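Local structure of putative NAD(P)H-dependent FMN-containing oxidoreductase YwqN (Bacillus subtilis, 1RLI) at residues D61-I66 against P104-F109; E67-C72 against Q111-K116; I74-T79 against Q117-A122; K131-I136 against Y153-G158. The protein probably acts as an NADPH-dependent oxidoreductase that uses FMN as its cofactor. All blocks are in the same frame, centred on the assembly; numbering follows the deposited sequence.

In the fold
From the N terminus, helix 62-70 and strand 74-80 supply the first segments of contacts 1, 2 and 3 in turn. Their partners follow in the same order: the loop before helix 109-114, that helix, and strand 117-124. Each of the three contacts closes a loop of 37 or 38 residues, and they cross one another rather than nest. Contacts 1 and 2 share helix 62-70 and touch through Phe-106 and Leu-70; contact 2 rests on contact 3 through Leu-75. Contact 4 opens after these have closed and spans 16 residues, packing helix 133-146 on strand 149-157, which is hydrogen-bonded to the strand 117-124 of contact 3.

Contact 1 of 4, residues D61-I66 against P104-F109; sequences DYDSII and PRFPDF
The first turn of helix 62-70 faces an irregular loop that folds into a type I turn from Phe-106 to Phe-109, and the two backbones stay well apart, with 8.8 Å between the CA atoms of Ile-66 and Phe-106. Side chains fill the gap. At the outer end Asp-63 and Arg-105 form a salt bridge: NH1 of Arg-105 donates to OD2 of Asp-63 over 2.8 Å, while its NH2 reaches OD1 of the same carboxylate in a weak bond of 3.1 Å. The two flat groups stand almost perpendicular, 81° apart, so this is no coplanar two-pronged pairing; NH1 comes down on OD2 from above the carboxylate plane. The arginine side chain, bent at chi3 (-57°), reaches across to the helix, with CE2 of Phe-106 over one face of the guanidinium near its rim and Asp-103 as a second acidic partner of NH2. Two carboxylates would be expected to hold the arginine charged. In this flavodoxin-like alpha/beta fold the loop is the link between helix 97-100 and helix 109-114, and the pairing ties it to the start of helix 62-70. Deeper in, Ile-66 carries the apolar half. Its CG2 branch, anti to the backbone N, sits over one face of the Phe-106 ring, 3.9 Å from the centroid and 14° off the normal, a CH-pi contact. The same methyl meets CE1 of Phe-109 at 4.1 Å, so it touches both aromatic rings of the turn. Leu-70 and Thr-100 also touch both of those rings.

Contact 2 of 4, residues E67-C72 against Q111-K116; sequences ERILQC and QQMSVK
Two helices on one side of the flavodoxin-like sheet, 62-70 and 109-114, come together here just before each hands over to a strand. The backbones approach to 6.8 Å between the CA atoms of Leu-70 and Gln-112. Lys-116, in the short link after its helix, carries the polar part of the contact. Its chain is extended as far as CE, with CG anti to the carbonyl carbon, and then bends at chi4 (-61°), which brings the ammonium against the backbone oxygens gathered where helix 62-70 runs out. NZ donates to O of Cys-72 at 2.7 Å and to O of Leu-70 at 2.9 Å; a third, weak bond of 3.4 Å goes to O of Ile-69. In both strong bonds the nitrogen lies above the carbonyl plane, off the lone pairs, as a cation drawn in among several oxygens can. With three carbonyls and the negative end of a helix around it, the buried amine probably stays protonated. The apolar side chains meet alongside. CD2 of Leu-70 rests on CB of Gln-112 at 3.8 Å, the two side chains crossing at about a right angle. Met-113, folded at chi2 and chi3, turns SD toward CG2 of Ile-69, 4.0 Å away. Beneath them Leu-75 touches Ile-69, Met-113 and Lys-116, so the helix pair sits directly on strand 74-80. Adjacent helices leading into adjacent parallel strands, 74-80 and 117-124, are the mark of successive beta-alpha-beta crossovers in this fold.

Contact 3 of 4, residues I74-T79 against Q117-A122; sequences ILIFAT and QAYVIA
Strands 74-79 and 117-122 run parallel as neighbours in the sheet, between strands 6-10 and 149-157, their axes 4.6 Å apart and their directions differing by 18°. Tyr-119 shows best how the side chains mesh. CG is anti to its own carbonyl carbon (chi1 -68°), which lays the ring toward the start of the neighbouring strand. CB lies 4.1 Å from CG1 of Ile-76, the residue directly across. Further out, CD2 and then CE2 run past the CG2 branch of Ile-74, the closer being CE2 at 3.8 Å. At the tip, OH bonds to the backbone N of Lys-179, so the phenol fastens the C-terminal region to this face. The same face carries Ile-121, whose CD1 meets CG2 of Ile-76 at 3.8 Å, with helix 18-27 packed against both. On the reverse face Phe-77 presents the edge of its ring to O of Tyr-119, while the ring of Phe-143 meets it from helix 133-146. Five backbone bonds join the strands in the ladder of a parallel pair: Leu-75, Phe-77 and Thr-79 each give an N-H to the other strand, and Leu-75 and Phe-77 each receive one at O. The N of Leu-75 reaches O of Gln-117 at 2.8 Å, almost straight at 174°; the N of Tyr-119 returns to O of Leu-75 at 2.9 Å. Ile-74, Ile-76 and Ala-78 bond instead to strand 6-10 and Lys-5 just before it. Inside a largely apolar core, then, polarity is confined mostly to peptide groups that satisfy one another, while apolar side chains, from alanine to aromatic rings, make up most of both faces.

Contact 4 of 4, residues K131-I136 against Y153-G158; sequences KGLPLI and YVLGEG
Ile-136, Leu-155 and Tyr-153 make most of this contact, in which the first turn of helix 133-146 lies across the strand that follows it. No hydrogen bond crosses; the grip is entirely apolar. Ile-136 points its side chain at the strand and meets two residues there. CG2, anti to the backbone N, stands over one face of the Tyr-153 ring, 4.0 Å from the centroid and 16° off the normal, a CH-pi contact displaced toward the CD2 rim. CG1 meets CD2 of Leu-155 at 4.1 Å, the two side chains tip to tip, while CD1 at the end of that branch also touches CG and CD1 of the Tyr-153 ring. Tyr-153 takes the crowded rotamer, CG between backbone N and carbonyl carbon: chi1 62° sets the ring beside the helix, chi2 88° turns its face to it. Leu-155 uses its second methyl as well: CD1 touches CD2 of Leu-133 at 3.7 Å, the chains crossing at about a right angle, while CD2 of Leu-155 lies near O of Gly-132. The phenol end leaves the subunit, for OH of Tyr-153 bonds to O of Lys-129 of a second subunit, whose Leu-133 also packs against the tyrosine side chain. Within the chain, strand 149-157 lies at one border of the sheet beside strand 117-124, and Val-120 of that inner neighbour touches both Ile-136 and Tyr-153, so helix 133-146 straddles the two strands.

Contact 1 of 4, residues D61-I66 against P104-F109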
# COMPACT_ATOMS: atom_id res chain seq x y z
N ASP D 61 -30.21 11.87 8.46
CA ASP D 61 -30.41 10.81 9.45
C ASP D 61 -29.12 10.24 10.04
O ASP D 61 -29.11 9.13 10.58
CB ASP D 61 -31.26 9.69 8.83
CG ASP D 61 -30.54 8.93 7.72
OD1 ASP D 61 -29.68 9.53 7.02
OD2 ASP D 61 -30.84 7.73 7.56
N TYR D 62 -28.05 11.04 9.99
CA TYR D 62 -26.75 10.61 10.51
C TYR D 62 -26.78 10.19 11.99
O TYR D 62 -26.24 9.14 12.33
CB TYR D 62 -25.70 11.71 10.28
CG TYR D 62 -24.32 11.40 10.82
CD1 TYR D 62 -23.41 10.65 10.07
CD2 TYR D 62 -23.93 11.84 12.08
CE1 TYR D 62 -22.13 10.37 10.56
CE2 TYR D 62 -22.65 11.55 12.59
CZ TYR D 62 -21.76 10.81 11.82
OH TYR D 62 -20.50 10.53 12.31
N ASP D 63 -27.40 10.99 12.87
CA ASP D 63 -27.46 10.63 14.28
C ASP D 63 -28.19 9.30 14.50
O ASP D 63 -27.79 8.52 15.35
CB ASP D 63 -28.16 11.72 15.13
CG ASP D 63 -27.37 13.01 15.18
OD1 ASP D 63 -26.13 12.98 15.01
OD2 ASP D 63 -28.00 14.08 15.39
N SER D 64 -29.27 9.07 13.75
CA SER D 64 -30.01 7.81 13.87
C SER D 64 -29.13 6.63 13.46
O SER D 64 -29.22 5.53 14.02
CB SER D 64 -31.26 7.83 12.99
OG SER D 64 -32.25 8.65 13.57
N ILE D 65 -28.27 6.86 12.47
CA ILE D 65 -27.38 5.81 12.00
C ILE D 65 -26.33 5.48 13.06
O ILE D 65 -26.09 4.31 13.37
CB ILE D 65 -26.71 6.22 10.68
CG1 ILE D 65 -27.79 6.26 9.59
CG2 ILE D 65 -25.57 5.24 10.30
CD1 ILE D 65 -27.33 6.77 8.23
N ILE D 66 -25.74 6.52 13.65
CA ILE D 66 -24.74 6.31 14.68
C ILE D 66 -25.36 5.55 15.84
O ILE D 66 -24.74 4.64 16.41
CB ILE D 66 -24.20 7.66 15.20
CG1 ILE D 66 -23.38 8.37 14.10
CG2 ILE D 66 -23.32 7.43 16.40
CD1 ILE D 66 -22.13 7.57 13.60
N PRO D 104 -21.07 15.67 22.49
CA PRO D 104 -21.47 15.29 23.85
C PRO D 104 -22.67 14.35 23.91
O PRO D 104 -22.94 13.77 24.96
CB PRO D 104 -21.76 16.64 24.51
CG PRO D 104 -22.38 17.40 23.39
CD PRO D 104 -21.41 17.08 22.23
N ARG D 105 -23.40 14.20 22.82
CA ARG D 105 -24.54 13.28 22.84
C ARG D 105 -24.09 11.82 22.71
O ARG D 105 -24.87 10.90 22.94
CB ARG D 105 -25.50 13.62 21.71
CG ARG D 105 -26.08 15.01 21.82
CD ARG D 105 -26.77 15.34 20.54
NE ARG D 105 -25.84 15.21 19.42
CZ ARG D 105 -26.22 15.18 18.15
NH1 ARG D 105 -27.51 15.27 17.85
NH2 ARG D 105 -25.32 15.07 17.19
N PHE D 106 -22.83 11.63 22.34
CA PHE D 106 -22.26 10.29 22.18
C PHE D 106 -20.92 10.37 22.89
O PHE D 106 -19.86 10.18 22.27
CB PHE D 106 -22.05 9.98 20.70
CG PHE D 106 -23.31 9.94 19.91
CD1 PHE D 106 -24.19 8.86 20.03
CD2 PHE D 106 -23.65 10.99 19.05
CE1 PHE D 106 -25.37 8.82 19.30
CE2 PHE D 106 -24.83 10.96 18.32
CZ PHE D 106 -25.70 9.87 18.45
N PRO D 107 -20.95 10.63 24.22
CA PRO D 107 -19.76 10.76 25.06
C PRO D 107 -18.76 9.62 25.11
O PRO D 107 -17.59 9.84 25.42
CB PRO D 107 -20.35 11.08 26.44
CG PRO D 107 -21.62 10.32 26.43
CD PRO D 107 -22.17 10.63 25.05
N ASP D 108 -19.21 8.41 24.79
CA ASP D 108 -18.32 7.25 24.84
C ASP D 108 -18.05 6.64 23.47
O ASP D 108 -17.62 5.49 23.38
CB ASP D 108 -18.93 6.19 25.74
CG ASP D 108 -19.28 6.73 27.11
OD1 ASP D 108 -18.36 7.22 27.78
OD2 ASP D 108 -20.47 6.66 27.49
N PHE D 109 -18.28 7.42 22.42
CA PHE D 109 -18.10 6.98 21.04
C PHE D 109 -16.78 6.27 20.75
O PHE D 109 -16.77 5.16 20.23
CB PHE D 109 -18.27 8.18 20.09
CG PHE D 109 -18.26 7.81 18.63
CD1 PHE D 109 -19.27 7.01 18.09
CD2 PHE D 109 -17.25 8.28 17.78
CE1 PHE D 109 -19.28 6.68 16.74
CE2 PHE D 109 -17.25 7.94 16.42
CZ PHE D 109 -18.27 7.14 15.90

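Contact 2 of 4, residues E67-C72 against Q111-K116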
# COMPACT_ATOMS: atom_id res chain seq x y z
N GLU D 67 -26.59 5.92 16.20
CA GLU D 67 -27.29 5.24 17.29
C GLU D 67 -27.40 3.74 17.03
O GLU D 67 -27.15 2.91 17.91
CB GLU D 67 -28.69 5.82 17.48
CG GLU D 67 -28.71 7.20 18.10
CD GLU D 67 -28.49 7.17 19.61
OE1 GLU D 67 -28.05 6.12 20.13
OE2 GLU D 67 -28.77 8.19 20.28
N ARG D 68 -27.76 3.39 15.80
CA ARG D 68 -27.91 1.98 15.45
C ARG D 68 -26.57 1.27 15.42
O ARG D 68 -26.44 0.14 15.92
CB ARG D 68 -28.62 1.86 14.11
CG ARG D 68 -30.07 2.27 14.19
CD ARG D 68 -30.66 2.45 12.83
NE ARG D 68 -30.69 1.22 12.05
CZ ARG D 68 -30.77 1.20 10.73
NH1 ARG D 68 -30.83 2.35 10.06
NH2 ARG D 68 -30.80 0.05 10.08
N ILE D 69 -25.56 1.92 14.85
CA ILE D 69 -24.22 1.35 14.79
C ILE D 69 -23.67 1.05 16.17
O ILE D 69 -22.99 0.03 16.38
CB ILE D 69 -23.23 2.32 14.09
CG1 ILE D 69 -23.39 2.20 12.58
CG2 ILE D 69 -21.80 2.04 14.54
CD1 ILE D 69 -22.58 3.23 11.81
N LEU D 70 -23.93 1.94 17.12
CA LEU D 70 -23.40 1.76 18.45
C LEU D 70 -23.94 0.52 19.14
O LEU D 70 -23.29 -0.03 20.03
CB LEU D 70 -23.65 3.02 19.30
CG LEU D 70 -22.71 4.14 18.82
CD1 LEU D 70 -23.03 5.46 19.53
CD2 LEU D 70 -21.27 3.73 19.08
N GLN D 71 -25.11 0.05 18.71
CA GLN D 71 -25.69 -1.15 19.31
C GLN D 71 -25.18 -2.45 18.68
O GLN D 71 -25.52 -3.54 19.15
CB GLN D 71 -27.21 -1.10 19.19
CG GLN D 71 -27.83 0.17 19.75
CD GLN D 71 -29.35 0.15 19.73
OE1 GLN D 71 -29.98 -0.64 20.43
NE2 GLN D 71 -29.95 1.02 18.92
N CYS D 72 -24.36 -2.34 17.64
CA CYS D 72 -23.86 -3.53 16.94
C CYS D 72 -22.39 -3.82 17.22
O CYS D 72 -21.54 -2.92 17.19
CB CYS D 72 -24.09 -3.38 15.43
SG CYS D 72 -25.83 -3.23 14.98
N GLN D 111 -14.54 4.88 22.79
CA GLN D 111 -14.46 3.62 23.53
C GLN D 111 -15.40 2.57 22.95
O GLN D 111 -15.00 1.42 22.74
CB GLN D 111 -14.77 3.84 25.01
CG GLN D 111 -14.31 2.72 25.95
CD GLN D 111 -15.01 1.40 25.69
OE1 GLN D 111 -16.24 1.32 25.66
NE2 GLN D 111 -14.22 0.35 25.50
N GLN D 112 -16.65 2.96 22.69
CA GLN D 112 -17.63 2.04 22.13
C GLN D 112 -17.19 1.48 20.78
O GLN D 112 -17.34 0.28 20.51
CB GLN D 112 -18.99 2.73 21.96
CG GLN D 112 -19.75 3.00 23.25
CD GLN D 112 -20.94 3.89 23.01
OE1 GLN D 112 -20.79 5.04 22.60
NE2 GLN D 112 -22.14 3.37 23.26
N MET D 113 -16.65 2.33 19.91
CA MET D 113 -16.21 1.83 18.61
C MET D 113 -14.98 0.92 18.75
O MET D 113 -14.84 -0.05 17.99
CB MET D 113 -15.85 3.00 17.68
CG MET D 113 -17.05 3.86 17.25
SD MET D 113 -18.25 3.01 16.19
CE MET D 113 -17.55 3.31 14.55
N SER D 114 -14.13 1.20 19.74
CA SER D 114 -12.90 0.43 19.94
C SER D 114 -13.08 -1.06 20.23
O SER D 114 -12.12 -1.82 20.06
CB SER D 114 -12.05 1.05 21.06
OG SER D 114 -12.56 0.73 22.35
N VAL D 115 -14.26 -1.50 20.67
CA VAL D 115 -14.45 -2.92 20.93
C VAL D 115 -15.21 -3.61 19.79
O VAL D 115 -15.53 -4.79 19.88
CB VAL D 115 -15.20 -3.19 22.29
CG1 VAL D 115 -14.38 -2.64 23.44
CG2 VAL D 115 -16.59 -2.59 22.27
N LYS D 116 -15.46 -2.89 18.70
CA LYS D 116 -16.18 -3.48 17.58
C LYS D 116 -15.26 -4.16 16.57
O LYS D 116 -14.07 -3.88 16.53
CB LYS D 116 -17.03 -2.42 16.86
CG LYS D 116 -18.08 -1.78 17.78
CD LYS D 116 -18.99 -0.80 17.06
CE LYS D 116 -19.90 -0.05 18.05
NZ LYS D 116 -20.80 -0.96 18.83

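Contact 3 of 4, residues I74-T79 against Q117-A122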
# COMPACT_ATOMS: atom_id res chain seq x y z
N ILE D 74 -20.56 -6.07 15.43
CA ILE D 74 -19.88 -6.33 14.16
C ILE D 74 -20.36 -5.33 13.12
O ILE D 74 -21.56 -5.16 12.92
CB ILE D 74 -20.18 -7.75 13.64
CG1 ILE D 74 -19.58 -8.79 14.59
CG2 ILE D 74 -19.62 -7.91 12.22
CD1 ILE D 74 -20.04 -10.24 14.29
N LEU D 75 -19.42 -4.67 12.47
CA LEU D 75 -19.79 -3.70 11.44
C LEU D 75 -19.22 -4.09 10.09
O LEU D 75 -18.01 -4.31 9.98
CB LEU D 75 -19.27 -2.30 11.80
CG LEU D 75 -19.64 -1.71 13.15
CD1 LEU D 75 -19.07 -0.27 13.23
CD2 LEU D 75 -21.15 -1.70 13.33
N ILE D 76 -20.08 -4.16 9.07
CA ILE D 76 -19.64 -4.48 7.71
C ILE D 76 -19.82 -3.26 6.83
O ILE D 76 -20.94 -2.78 6.63
CB ILE D 76 -20.45 -5.67 7.11
CG1 ILE D 76 -20.21 -6.90 7.99
CG2 ILE D 76 -19.99 -5.94 5.68
CD1 ILE D 76 -21.04 -8.12 7.62
N PHE D 77 -18.71 -2.72 6.33
CA PHE D 77 -18.76 -1.53 5.49
C PHE D 77 -18.75 -2.04 4.07
O PHE D 77 -17.79 -2.66 3.65
CB PHE D 77 -17.53 -0.67 5.76
CG PHE D 77 -17.54 -0.04 7.12
CD1 PHE D 77 -18.09 1.22 7.31
CD2 PHE D 77 -17.06 -0.74 8.22
CE1 PHE D 77 -18.15 1.77 8.59
CE2 PHE D 77 -17.12 -0.20 9.49
CZ PHE D 77 -17.67 1.07 9.67
N ALA D 78 -19.83 -1.77 3.34
CA ALA D 78 -19.94 -2.24 1.96
C ALA D 78 -19.92 -1.05 1.02
O ALA D 78 -20.72 -0.13 1.17
CB ALA D 78 -21.23 -3.04 1.79
N THR D 79 -19.05 -1.09 0.02
CA THR D 79 -18.97 0.06 -0.87
C THR D 79 -18.48 -0.21 -2.27
O THR D 79 -17.72 -1.13 -2.49
CB THR D 79 -17.98 1.12 -0.31
OG1 THR D 79 -17.94 2.27 -1.16
CG2 THR D 79 -16.54 0.52 -0.26
N GLN D 117 -15.82 -5.08 15.80
CA GLN D 117 -15.08 -5.81 14.77
C GLN D 117 -15.55 -5.26 13.43
O GLN D 117 -16.76 -5.12 13.21
CB GLN D 117 -15.39 -7.30 14.84
CG GLN D 117 -14.95 -7.92 16.16
CD GLN D 117 -15.28 -9.39 16.25
OE1 GLN D 117 -16.43 -9.79 16.07
NE2 GLN D 117 -14.27 -10.20 16.53
N ALA D 118 -14.61 -4.96 12.55
CA ALA D 118 -14.96 -4.39 11.25
C ALA D 118 -14.57 -5.28 10.08
O ALA D 118 -13.55 -5.94 10.12
CB ALA D 118 -14.26 -3.03 11.08
N TYR D 119 -15.41 -5.25 9.04
CA TYR D 119 -15.19 -6.00 7.79
C TYR D 119 -15.48 -5.04 6.66
O TYR D 119 -16.25 -4.08 6.83
CB TYR D 119 -16.17 -7.16 7.65
CG TYR D 119 -15.94 -8.27 8.64
CD1 TYR D 119 -15.19 -9.41 8.29
CD2 TYR D 119 -16.47 -8.19 9.93
CE1 TYR D 119 -15.00 -10.45 9.22
CE2 TYR D 119 -16.28 -9.22 10.86
CZ TYR D 119 -15.55 -10.35 10.49
OH TYR D 119 -15.40 -11.38 11.40
N VAL D 120 -14.91 -5.31 5.49
CA VAL D 120 -15.13 -4.47 4.32
C VAL D 120 -15.49 -5.30 3.09
O VAL D 120 -14.89 -6.34 2.85
CB VAL D 120 -13.86 -3.64 3.97
CG1 VAL D 120 -14.05 -2.91 2.63
CG2 VAL D 120 -13.54 -2.62 5.09
N ILE D 121 -16.48 -4.84 2.33
CA ILE D 121 -16.86 -5.49 1.07
C ILE D 121 -16.77 -4.35 0.05
O ILE D 121 -17.47 -3.34 0.21
CB ILE D 121 -18.31 -6.03 1.08
CG1 ILE D 121 -18.43 -7.18 2.09
CG2 ILE D 121 -18.70 -6.50 -0.31
CD1 ILE D 121 -19.84 -7.63 2.32
N ALA D 122 -15.92 -4.48 -0.96
CA ALA D 122 -15.76 -3.44 -1.97
C ALA D 122 -15.79 -4.05 -3.36
O ALA D 122 -15.14 -5.07 -3.63
CB ALA D 122 -14.44 -2.68 -1.75

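Contact 4 of 4, residues K131-I136 against Y153-G158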
# COMPACT_ATOMS: atom_id res chain seq x y z
N LYS D 131 -5.97 -3.05 -7.88
CA LYS D 131 -6.17 -1.62 -7.79
C LYS D 131 -6.99 -1.16 -6.59
O LYS D 131 -7.03 0.03 -6.28
CB LYS D 131 -6.78 -1.11 -9.10
CG LYS D 131 -5.88 -1.40 -10.30
CD LYS D 131 -6.36 -0.76 -11.60
CE LYS D 131 -5.38 -1.07 -12.74
NZ LYS D 131 -5.93 -0.67 -14.07
N GLY D 132 -7.62 -2.12 -5.91
CA GLY D 132 -8.41 -1.80 -4.73
C GLY D 132 -7.62 -1.98 -3.44
O GLY D 132 -8.13 -1.73 -2.35
N LEU D 133 -6.35 -2.40 -3.54
CA LEU D 133 -5.56 -2.60 -2.32
C LEU D 133 -5.29 -1.30 -1.55
O LEU D 133 -5.34 -1.30 -0.32
CB LEU D 133 -4.26 -3.35 -2.63
CG LEU D 133 -4.51 -4.77 -3.20
CD1 LEU D 133 -3.20 -5.51 -3.38
CD2 LEU D 133 -5.43 -5.55 -2.26
N PRO D 134 -5.00 -0.18 -2.24
CA PRO D 134 -4.77 1.04 -1.45
C PRO D 134 -6.00 1.35 -0.60
O PRO D 134 -5.87 1.80 0.55
CB PRO D 134 -4.54 2.10 -2.52
CG PRO D 134 -3.76 1.33 -3.56
CD PRO D 134 -4.55 0.01 -3.64
N LEU D 135 -7.19 1.12 -1.15
CA LEU D 135 -8.41 1.40 -0.38
C LEU D 135 -8.48 0.50 0.87
O LEU D 135 -8.86 0.93 1.96
CB LEU D 135 -9.67 1.19 -1.25
CG LEU D 135 -11.01 1.19 -0.48
CD1 LEU D 135 -11.20 2.53 0.29
CD2 LEU D 135 -12.16 0.98 -1.51
N ILE D 136 -8.15 -0.77 0.71
CA ILE D 136 -8.18 -1.67 1.86
C ILE D 136 -7.17 -1.19 2.89
O ILE D 136 -7.43 -1.23 4.08
CB ILE D 136 -7.88 -3.13 1.43
CG1 ILE D 136 -8.98 -3.61 0.46
CG2 ILE D 136 -7.85 -4.06 2.65
CD1 ILE D 136 -10.41 -3.55 1.06
N TYR D 153 -12.06 -8.89 4.63
CA TYR D 153 -12.67 -8.11 3.56
C TYR D 153 -12.83 -8.99 2.34
O TYR D 153 -12.31 -10.10 2.28
CB TYR D 153 -11.78 -6.92 3.17
CG TYR D 153 -10.43 -7.34 2.64
CD1 TYR D 153 -10.23 -7.62 1.28
CD2 TYR D 153 -9.36 -7.53 3.53
CE1 TYR D 153 -8.98 -8.09 0.83
CE2 TYR D 153 -8.13 -7.98 3.08
CZ TYR D 153 -7.95 -8.26 1.74
OH TYR D 153 -6.70 -8.71 1.35
N VAL D 154 -13.56 -8.46 1.37
CA VAL D 154 -13.74 -9.11 0.10
C VAL D 154 -13.64 -8.04 -1.00
O VAL D 154 -14.26 -6.98 -0.90
CB VAL D 154 -15.14 -9.80 -0.00
CG1 VAL D 154 -15.30 -10.42 -1.40
CG2 VAL D 154 -15.29 -10.86 1.08
N LEU D 155 -12.83 -8.29 -2.03
CA LEU D 155 -12.73 -7.37 -3.16
C LEU D 155 -13.40 -8.12 -4.30
O LEU D 155 -12.96 -9.21 -4.67
CB LEU D 155 -11.28 -7.07 -3.53
CG LEU D 155 -10.55 -6.07 -2.62
CD1 LEU D 155 -9.05 -6.12 -2.91
CD2 LEU D 155 -11.10 -4.66 -2.88
N GLY D 156 -14.48 -7.55 -4.83
CA GLY D 156 -15.22 -8.21 -5.89
C GLY D 156 -15.18 -7.43 -7.19
O GLY D 156 -15.01 -6.21 -7.18
N GLU D 157 -15.37 -8.12 -8.30
CA GLU D 157 -15.31 -7.46 -9.60
C GLU D 157 -16.70 -7.29 -10.21
O GLU D 157 -17.49 -8.23 -10.28
CB GLU D 157 -14.41 -8.29 -10.53
CG GLU D 157 -14.09 -7.64 -11.85
CD GLU D 157 -12.90 -8.30 -12.51
OE1 GLU D 157 -12.89 -9.55 -12.61
OE2 GLU D 157 -11.97 -7.58 -12.93
N GLY D 158 -17.00 -6.07 -10.64
CA GLY D 158 -18.30 -5.79 -11.21
C GLY D 158 -18.43 -4.37 -11.70
O GLY D 158 -17.85 -3.45 -11.11